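Local coordinates for Lin0012 protein (Listeria innocua, PDB 3K17) that probably phosphorylates phosphomevalonate with ATP in the mevalonate route to isopentenyl diphosphate, as a kinase of the GHMP family, at residues S295-M307 with L331-I344. Sequence-based numbering, arbitrary orientation.
Sequences SLLKELADSAENM and LAEKLVNEWEKLGI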
ATOM      1  N   SER A 295      31.998 -19.008  23.032  1.00 32.86           N
ATOM      2  CA  SER A 295      32.768 -20.085  23.633  1.00 33.07           C
ATOM      3  C   SER A 295      33.959 -20.431  22.757  1.00 31.32           C
ATOM      4  O   SER A 295      35.044 -20.709  23.259  1.00 31.66           O
ATOM      5  CB  SER A 295      31.897 -21.328  23.814  1.00 35.88           C
ATOM      6  OG  SER A 295      30.814 -21.056  24.682  1.00 40.61           O
ATOM      7  N   LEU A 296      33.756 -20.416  21.445  1.00 29.19           N
ATOM      8  CA  LEU A 296      34.834 -20.743  20.525  1.00 29.22           C
ATOM      9  C   LEU A 296      35.885 -19.634  20.510  1.00 28.75           C
ATOM     10  O   LEU A 296      37.082 -19.903  20.422  1.00 29.06           O
ATOM     11  CB  LEU A 296      34.275 -20.977  19.121  1.00 30.14           C
ATOM     12  CG  LEU A 296      35.188 -21.714  18.141  1.00 30.81           C
ATOM     13  CD1 LEU A 296      35.791 -22.953  18.799  1.00 29.24           C
ATOM     14  CD2 LEU A 296      34.379 -22.097  16.908  1.00 31.00           C
ATOM     15  N   LEU A 297      35.438 -18.386  20.608  1.00 26.61           N
ATOM     16  CA  LEU A 297      36.372 -17.273  20.622  1.00 25.68           C
ATOM     17  C   LEU A 297      37.160 -17.297  21.928  1.00 26.84           C
ATOM     18  O   LEU A 297      38.333 -16.932  21.961  1.00 26.41           O
ATOM     19  CB  LEU A 297      35.626 -15.946  20.454  1.00 22.78           C
ATOM     20  CG  LEU A 297      35.230 -15.659  19.000  1.00 20.08           C
ATOM     21  CD1 LEU A 297      34.269 -14.479  18.919  1.00 16.57           C
ATOM     22  CD2 LEU A 297      36.492 -15.392  18.197  1.00 19.59           C
ATOM     23  N   LYS A 298      36.518 -17.746  23.002  1.00 26.59           N
ATOM     24  CA  LYS A 298      37.188 -17.835  24.293  1.00 28.17           C
ATOM     25  C   LYS A 298      38.333 -18.837  24.184  1.00 28.52           C
ATOM     26  O   LYS A 298      39.463 -18.556  24.589  1.00 28.80           O
ATOM     27  CB  LYS A 298      36.214 -18.298  25.382  1.00 29.82           C
ATOM     28  CG  LYS A 298      36.871 -18.471  26.755  1.00 32.21           C
ATOM     29  CD  LYS A 298      35.883 -18.991  27.788  1.00 34.14           C
ATOM     30  CE  LYS A 298      36.448 -18.880  29.201  1.00 36.77           C
ATOM     31  NZ  LYS A 298      37.731 -19.622  29.376  1.00 36.58           N
ATOM     32  N   GLU A 299      38.033 -20.012  23.638  1.00 27.13           N
ATOM     33  CA  GLU A 299      39.049 -21.044  23.471  1.00 27.16           C
ATOM     34  C   GLU A 299      40.147 -20.552  22.544  1.00 25.76           C
ATOM     35  O   GLU A 299      41.320 -20.848  22.742  1.00 25.08           O
ATOM     36  CB  GLU A 299      38.430 -22.321  22.896  1.00 30.97           C
ATOM     37  CG  GLU A 299      37.437 -22.989  23.820  1.00 36.09           C
ATOM     38  CD  GLU A 299      38.023 -23.232  25.196  1.00 40.73           C
ATOM     39  OE1 GLU A 299      39.109 -23.848  25.276  1.00 43.74           O
ATOM     40  OE2 GLU A 299      37.402 -22.807  26.194  1.00 42.80           O
ATOM     41  N   LEU A 300      39.762 -19.796  21.524  1.00 25.33           N
ATOM     42  CA  LEU A 300      40.732 -19.271  20.582  1.00 24.33           C
ATOM     43  C   LEU A 300      41.725 -18.346  21.291  1.00 24.62           C
ATOM     44  O   LEU A 300      42.940 -18.503  21.156  1.00 25.94           O
ATOM     45  CB  LEU A 300      40.001 -18.535  19.453  1.00 23.66           C
ATOM     46  CG  LEU A 300      40.830 -17.888  18.340  1.00 24.55           C
ATOM     47  CD1 LEU A 300      39.976 -17.748  17.085  1.00 23.70           C
ATOM     48  CD2 LEU A 300      41.346 -16.533  18.800  1.00 19.96           C
ATOM     49  N   ALA A 301      41.207 -17.396  22.062  1.00 25.57           N
ATOM     50  CA  ALA A 301      42.055 -16.449  22.776  1.00 27.01           C
ATOM     51  C   ALA A 301      42.818 -17.106  23.924  1.00 27.37           C
ATOM     52  O   ALA A 301      43.985 -16.793  24.154  1.00 27.06           O
ATOM     53  CB  ALA A 301      41.221 -15.280  23.299  1.00 25.50           C
ATOM     54  N   ASP A 302      42.168 -18.009  24.649  1.00 28.29           N
ATOM     55  CA  ASP A 302      42.848 -18.681  25.752  1.00 30.78           C
ATOM     56  C   ASP A 302      44.072 -19.434  25.264  1.00 31.69           C
ATOM     57  O   ASP A 302      45.149 -19.336  25.852  1.00 32.72           O
ATOM     58  CB  ASP A 302      41.909 -19.647  26.468  1.00 31.82           C
ATOM     59  CG  ASP A 302      40.915 -18.932  27.351  1.00 33.07           C
ATOM     60  OD1 ASP A 302      41.183 -17.766  27.706  1.00 33.94           O
ATOM     61  OD2 ASP A 302      39.880 -19.535  27.701  1.00 35.92           O
ATOM     62  N   SER A 303      43.911 -20.184  24.179  1.00 32.31           N
ATOM     63  CA  SER A 303      45.025 -20.943  23.634  1.00 32.23           C
ATOM     64  C   SER A 303      46.143 -20.005  23.181  1.00 32.40           C
ATOM     65  O   SER A 303      47.326 -20.334  23.293  1.00 30.42           O
ATOM     66  CB  SER A 303      44.544 -21.822  22.477  1.00 33.99           C
ATOM     67  OG  SER A 303      43.739 -21.084  21.574  1.00 41.87           O
ATOM     68  N   ALA A 304      45.770 -18.833  22.673  1.00 31.92           N
ATOM     69  CA  ALA A 304      46.761 -17.860  22.229  1.00 30.71           C
ATOM     70  C   ALA A 304      47.556 -17.390  23.445  1.00 31.95           C
ATOM     71  O   ALA A 304      48.769 -17.219  23.383  1.00 31.48           O
ATOM     72  CB  ALA A 304      46.075 -16.673  21.565  1.00 31.17           C
ATOM     73  N   GLU A 305      46.856 -17.189  24.554  1.00 32.90           N
ATOM     74  CA  GLU A 305      47.495 -16.744  25.781  1.00 35.04           C
ATOM     75  C   GLU A 305      48.332 -17.847  26.435  1.00 36.35           C
ATOM     76  O   GLU A 305      49.456 -17.600  26.869  1.00 36.43           O
ATOM     77  CB  GLU A 305      46.435 -16.220  26.751  1.00 34.66           C
ATOM     78  CG  GLU A 305      45.851 -14.876  26.327  1.00 36.35           C
ATOM     79  CD  GLU A 305      44.822 -14.350  27.304  1.00 37.50           C
ATOM     80  OE1 GLU A 305      44.976 -14.610  28.515  1.00 40.25           O
ATOM     81  OE2 GLU A 305      43.871 -13.664  26.872  1.00 36.29           O
ATOM     82  N   ASN A 306      47.793 -19.062  26.491  1.00 38.10           N
ATOM     83  CA  ASN A 306      48.517 -20.177  27.090  1.00 39.45           C
ATOM     84  C   ASN A 306      49.800 -20.474  26.328  1.00 40.73           C
ATOM     85  O   ASN A 306      50.762 -20.996  26.893  1.00 40.16           O
ATOM     86  CB  ASN A 306      47.653 -21.438  27.112  1.00 39.52           C
ATOM     87  CG  ASN A 306      46.398 -21.266  27.934  1.00 41.17           C
ATOM     88  OD1 ASN A 306      46.404 -20.586  28.961  1.00 41.70           O
ATOM     89  ND2 ASN A 306      45.314 -21.894  27.497  1.00 41.60           N
HETATM   90  N   MSE A 307      49.812 -20.130  25.044  1.00 42.06           N
HETATM   91  CA  MSE A 307      50.970 -20.378  24.198  1.00 42.77           C
HETATM   92  C   MSE A 307      52.042 -19.307  24.382  1.00 41.62           C
HETATM   93  O   MSE A 307      53.099 -19.363  23.753  1.00 39.98           O
HETATM   94  CB  MSE A 307      50.536 -20.428  22.733  1.00 48.52           C
HETATM   95  CG  MSE A 307      51.383 -21.333  21.857  1.00 54.73           C
HETATM   96 SE   MSE A 307      51.249 -23.191  22.393  1.00 67.03          SE
HETATM   97  CE  MSE A 307      49.533 -23.606  21.607  1.00 62.10           C
ATOM     98  N   LEU A 331      55.609 -21.302  17.739  1.00 32.20           N
ATOM     99  CA  LEU A 331      54.538 -21.206  18.721  1.00 30.05           C
ATOM    100  C   LEU A 331      53.221 -20.891  18.021  1.00 28.80           C
ATOM    101  O   LEU A 331      52.148 -21.286  18.485  1.00 28.24           O
ATOM    102  CB  LEU A 331      54.867 -20.127  19.754  1.00 29.64           C
ATOM    103  CG  LEU A 331      56.001 -20.516  20.708  1.00 33.03           C
ATOM    104  CD1 LEU A 331      56.476 -19.298  21.508  1.00 31.05           C
ATOM    105  CD2 LEU A 331      55.504 -21.622  21.637  1.00 30.76           C
ATOM    106  N   ALA A 332      53.317 -20.187  16.899  1.00 26.65           N
ATOM    107  CA  ALA A 332      52.141 -19.825  16.121  1.00 27.57           C
ATOM    108  C   ALA A 332      51.562 -21.096  15.515  1.00 27.77           C
ATOM    109  O   ALA A 332      50.348 -21.288  15.503  1.00 29.38           O
ATOM    110  CB  ALA A 332      52.524 -18.833  15.021  1.00 26.23           C
ATOM    111  N   GLU A 333      52.437 -21.969  15.023  1.00 28.29           N
ATOM    112  CA  GLU A 333      52.004 -23.226  14.419  1.00 31.29           C
ATOM    113  C   GLU A 333      51.345 -24.124  15.463  1.00 30.89           C
ATOM    114  O   GLU A 333      50.348 -24.790  15.177  1.00 29.20           O
ATOM    115  CB  GLU A 333      53.195 -23.941  13.775  1.00 34.05           C
ATOM    116  CG  GLU A 333      53.884 -23.102  12.700  1.00 39.68           C
ATOM    117  CD  GLU A 333      55.110 -23.781  12.110  1.00 42.76           C
ATOM    118  OE1 GLU A 333      55.931 -24.308  12.891  1.00 44.41           O
ATOM    119  OE2 GLU A 333      55.258 -23.773  10.868  1.00 43.83           O
ATOM    120  N   LYS A 334      51.904 -24.140  16.669  1.00 30.37           N
ATOM    121  CA  LYS A 334      51.343 -24.935  17.758  1.00 30.24           C
ATOM    122  C   LYS A 334      49.967 -24.382  18.103  1.00 28.36           C
ATOM    123  O   LYS A 334      49.028 -25.136  18.363  1.00 26.05           O
ATOM    124  CB  LYS A 334      52.231 -24.861  19.005  1.00 34.16           C
ATOM    125  CG  LYS A 334      53.132 -26.072  19.233  1.00 38.71           C
ATOM    126  CD  LYS A 334      54.244 -26.165  18.201  1.00 41.69           C
ATOM    127  CE  LYS A 334      55.185 -27.323  18.518  1.00 44.17           C
ATOM    128  NZ  LYS A 334      55.840 -27.160  19.850  1.00 45.65           N
ATOM    129  N   LEU A 335      49.856 -23.055  18.112  1.00 26.53           N
ATOM    130  CA  LEU A 335      48.589 -22.405  18.419  1.00 25.48           C
ATOM    131  C   LEU A 335      47.553 -22.787  17.364  1.00 24.82           C
ATOM    132  O   LEU A 335      46.441 -23.193  17.697  1.00 25.06           O
ATOM    133  CB  LEU A 335      48.762 -20.887  18.444  1.00 26.71           C
ATOM    134  CG  LEU A 335      47.494 -20.055  18.656  1.00 25.65           C
ATOM    135  CD1 LEU A 335      46.851 -20.414  19.978  1.00 25.18           C
ATOM    136  CD2 LEU A 335      47.852 -18.574  18.615  1.00 25.39           C
ATOM    137  N   VAL A 336      47.932 -22.655  16.097  1.00 24.02           N
ATOM    138  CA  VAL A 336      47.051 -22.993  14.987  1.00 24.47           C
ATOM    139  C   VAL A 336      46.572 -24.448  15.070  1.00 26.89           C
ATOM    140  O   VAL A 336      45.407 -24.738  14.806  1.00 25.30           O
ATOM    141  CB  VAL A 336      47.761 -22.760  13.632  1.00 25.54           C
ATOM    142  CG1 VAL A 336      46.952 -23.376  12.489  1.00 26.35           C
ATOM    143  CG2 VAL A 336      47.928 -21.261  13.394  1.00 26.14           C
ATOM    144  N   ASN A 337      47.469 -25.359  15.437  1.00 28.27           N
ATOM    145  CA  ASN A 337      47.104 -26.769  15.556  1.00 30.17           C
ATOM    146  C   ASN A 337      46.021 -26.941  16.621  1.00 30.11           C
ATOM    147  O   ASN A 337      45.083 -27.718  16.441  1.00 30.08           O
ATOM    148  CB  ASN A 337      48.336 -27.616  15.901  1.00 32.00           C
ATOM    149  CG  ASN A 337      47.994 -29.087  16.112  1.00 37.13           C
ATOM    150  OD1 ASN A 337      47.678 -29.509  17.223  1.00 39.03           O
ATOM    151  ND2 ASN A 337      48.042 -29.872  15.036  1.00 36.50           N
ATOM    152  N   GLU A 338      46.152 -26.215  17.727  1.00 29.12           N
ATOM    153  CA  GLU A 338      45.162 -26.280  18.796  1.00 29.52           C
ATOM    154  C   GLU A 338      43.821 -25.730  18.308  1.00 27.06           C
ATOM    155  O   GLU A 338      42.764 -26.296  18.605  1.00 25.26           O
ATOM    156  CB  GLU A 338      45.638 -25.484  20.009  1.00 33.48           C
ATOM    157  CG  GLU A 338      46.780 -26.148  20.754  1.00 40.08           C
ATOM    158  CD  GLU A 338      46.452 -27.583  21.134  1.00 44.68           C
ATOM    159  OE1 GLU A 338      45.407 -27.804  21.785  1.00 47.42           O
ATOM    160  OE2 GLU A 338      47.236 -28.490  20.779  1.00 46.59           O
ATOM    161  N   TRP A 339      43.869 -24.630  17.558  1.00 22.57           N
ATOM    162  CA  TRP A 339      42.649 -24.029  17.023  1.00 21.82           C
ATOM    163  C   TRP A 339      41.918 -25.020  16.114  1.00 20.74           C
ATOM    164  O   TRP A 339      40.713 -25.213  16.237  1.00 20.67           O
ATOM    165  CB  TRP A 339      42.960 -22.779  16.186  1.00 18.98           C
ATOM    166  CG  TRP A 339      43.338 -21.538  16.947  1.00 19.72           C
ATOM    167  CD1 TRP A 339      43.335 -21.359  18.302  1.00 18.64           C
ATOM    168  CD2 TRP A 339      43.729 -20.277  16.379  1.00 21.82           C
ATOM    169  NE1 TRP A 339      43.693 -20.066  18.611  1.00 19.56           N
ATOM    170  CE2 TRP A 339      43.941 -19.382  17.449  1.00 20.10           C
ATOM    171  CE3 TRP A 339      43.918 -19.822  15.067  1.00 19.95           C
ATOM    172  CZ2 TRP A 339      44.330 -18.056  17.249  1.00 18.99           C
ATOM    173  CZ3 TRP A 339      44.306 -18.500  14.867  1.00 20.12           C
ATOM    174  CH2 TRP A 339      44.508 -17.635  15.956  1.00 19.56           C
ATOM    175  N   GLU A 340      42.660 -25.637  15.199  1.00 20.26           N
ATOM    176  CA  GLU A 340      42.077 -26.558  14.234  1.00 22.93           C
ATOM    177  C   GLU A 340      41.389 -27.775  14.833  1.00 24.50           C
ATOM    178  O   GLU A 340      40.410 -28.270  14.273  1.00 24.17           O
ATOM    179  CB  GLU A 340      43.128 -27.002  13.220  1.00 21.78           C
ATOM    180  CG  GLU A 340      43.708 -25.859  12.417  1.00 27.24           C
ATOM    181  CD  GLU A 340      44.692 -26.330  11.369  1.00 28.77           C
ATOM    182  OE1 GLU A 340      45.562 -27.163  11.694  1.00 32.65           O
ATOM    183  OE2 GLU A 340      44.601 -25.859  10.220  1.00 32.08           O
ATOM    184  N   LYS A 341      41.892 -28.265  15.961  1.00 25.59           N
ATOM    185  CA  LYS A 341      41.267 -29.414  16.599  1.00 26.83           C
ATOM    186  C   LYS A 341      39.940 -28.973  17.201  1.00 26.32           C
ATOM    187  O   LYS A 341      39.087 -29.799  17.537  1.00 26.32           O
ATOM    188  CB  LYS A 341      42.172 -29.983  17.694  1.00 29.95           C
ATOM    189  CG  LYS A 341      43.469 -30.581  17.184  1.00 30.89           C
ATOM    190  CD  LYS A 341      44.298 -31.160  18.332  1.00 36.33           C
ATOM    191  CE  LYS A 341      44.629 -30.094  19.377  1.00 38.69           C
ATOM    192  NZ  LYS A 341      45.511 -30.606  20.473  1.00 40.29           N
ATOM    193  N   LEU A 342      39.766 -27.664  17.334  1.00 24.62           N
ATOM    194  CA  LEU A 342      38.539 -27.121  17.896  1.00 25.15           C
ATOM    195  C   LEU A 342      37.518 -26.795  16.804  1.00 24.19           C
ATOM    196  O   LEU A 342      36.400 -26.373  17.099  1.00 25.63           O
ATOM    197  CB  LEU A 342      38.852 -25.866  18.717  1.00 25.47           C
ATOM    198  CG  LEU A 342      39.766 -26.095  19.929  1.00 27.69           C
ATOM    199  CD1 LEU A 342      40.143 -24.755  20.573  1.00 27.94           C
ATOM    200  CD2 LEU A 342      39.053 -26.991  20.941  1.00 28.21           C
ATOM    201  N   GLY A 343      37.903 -26.992  15.544  1.00 22.77           N
ATOM    202  CA  GLY A 343      36.993 -26.705  14.446  1.00 20.77           C
ATOM    203  C   GLY A 343      37.178 -25.328  13.819  1.00 20.87           C
ATOM    204  O   GLY A 343      36.462 -24.958  12.881  1.00 17.69           O
ATOM    205  N   ILE A 344      38.135 -24.566  14.344  1.00 20.63           N
ATOM    206  CA  ILE A 344      38.439 -23.229  13.837  1.00 18.67           C
ATOM    207  C   ILE A 344      39.239 -23.357  12.543  1.00 18.98           C
ATOM    208  O   ILE A 344      40.148 -24.179  12.456  1.00 19.90           O
ATOM    209  CB  ILE A 344      39.269 -22.433  14.887  1.00 20.81           C
ATOM    210  CG1 ILE A 344      38.392 -22.112  16.102  1.00 16.30           C
ATOM    211  CG2 ILE A 344      39.849 -21.162  14.260  1.00 17.08           C
ATOM    212  CD1 ILE A 344      39.190 -21.819  17.373  1.00 19.40           C
TER
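Leu300 O takes two hydrogen bonds, one from Ala304 N within its own helix and one from the indole of Trp339. Trp339 NE1 lies 3.1 Å from Leu300 O, with an N-H...O angle of 150°. This bond satisfies the indole N-H with a backbone oxygen between the helices. The two donors approach from opposite faces of the carbonyl plane. Ser303 OG sits at the indole edge, in the ring plane, 3.1 Å from Trp339 NE1. Leu300 CG lies over one ring face, 3.6 Å from Trp339 CE2, and Leu335 CG covers the opposite face near the rim. The methyls of Leu335 reach the other helix because CG stands opposite the backbone N (chi1 176°). There Leu335 CD1 is 3.3 Å from Ala304 N, while CD2 meets the Ala304 methyl. Beyond this, the chain of selenomethionine Met307 folds over at its second and third torsions, which brings CE to 3.5 Å from Leu335 CA. At the other end, Leu296 and Ile344 lie alongside each other, pointing in opposite directions, with Leu296 CG 3.8 Å from Ile344 CG1. Gly343, with positive phi, forms the Schellman motif that follows the last turn and leads into Ile344. The axes of helices 295-306 and 331-341 approach to 9.6 Å and run nearly antiparallel (153°), in the GHMP kinase C-terminal region. Ala304, Leu335 and Trp339 rest on strand 321-326, Trp339 also touches strand 214-219, and Asp302 and Glu305 form salt bridges to Arg278 of helix 267-288.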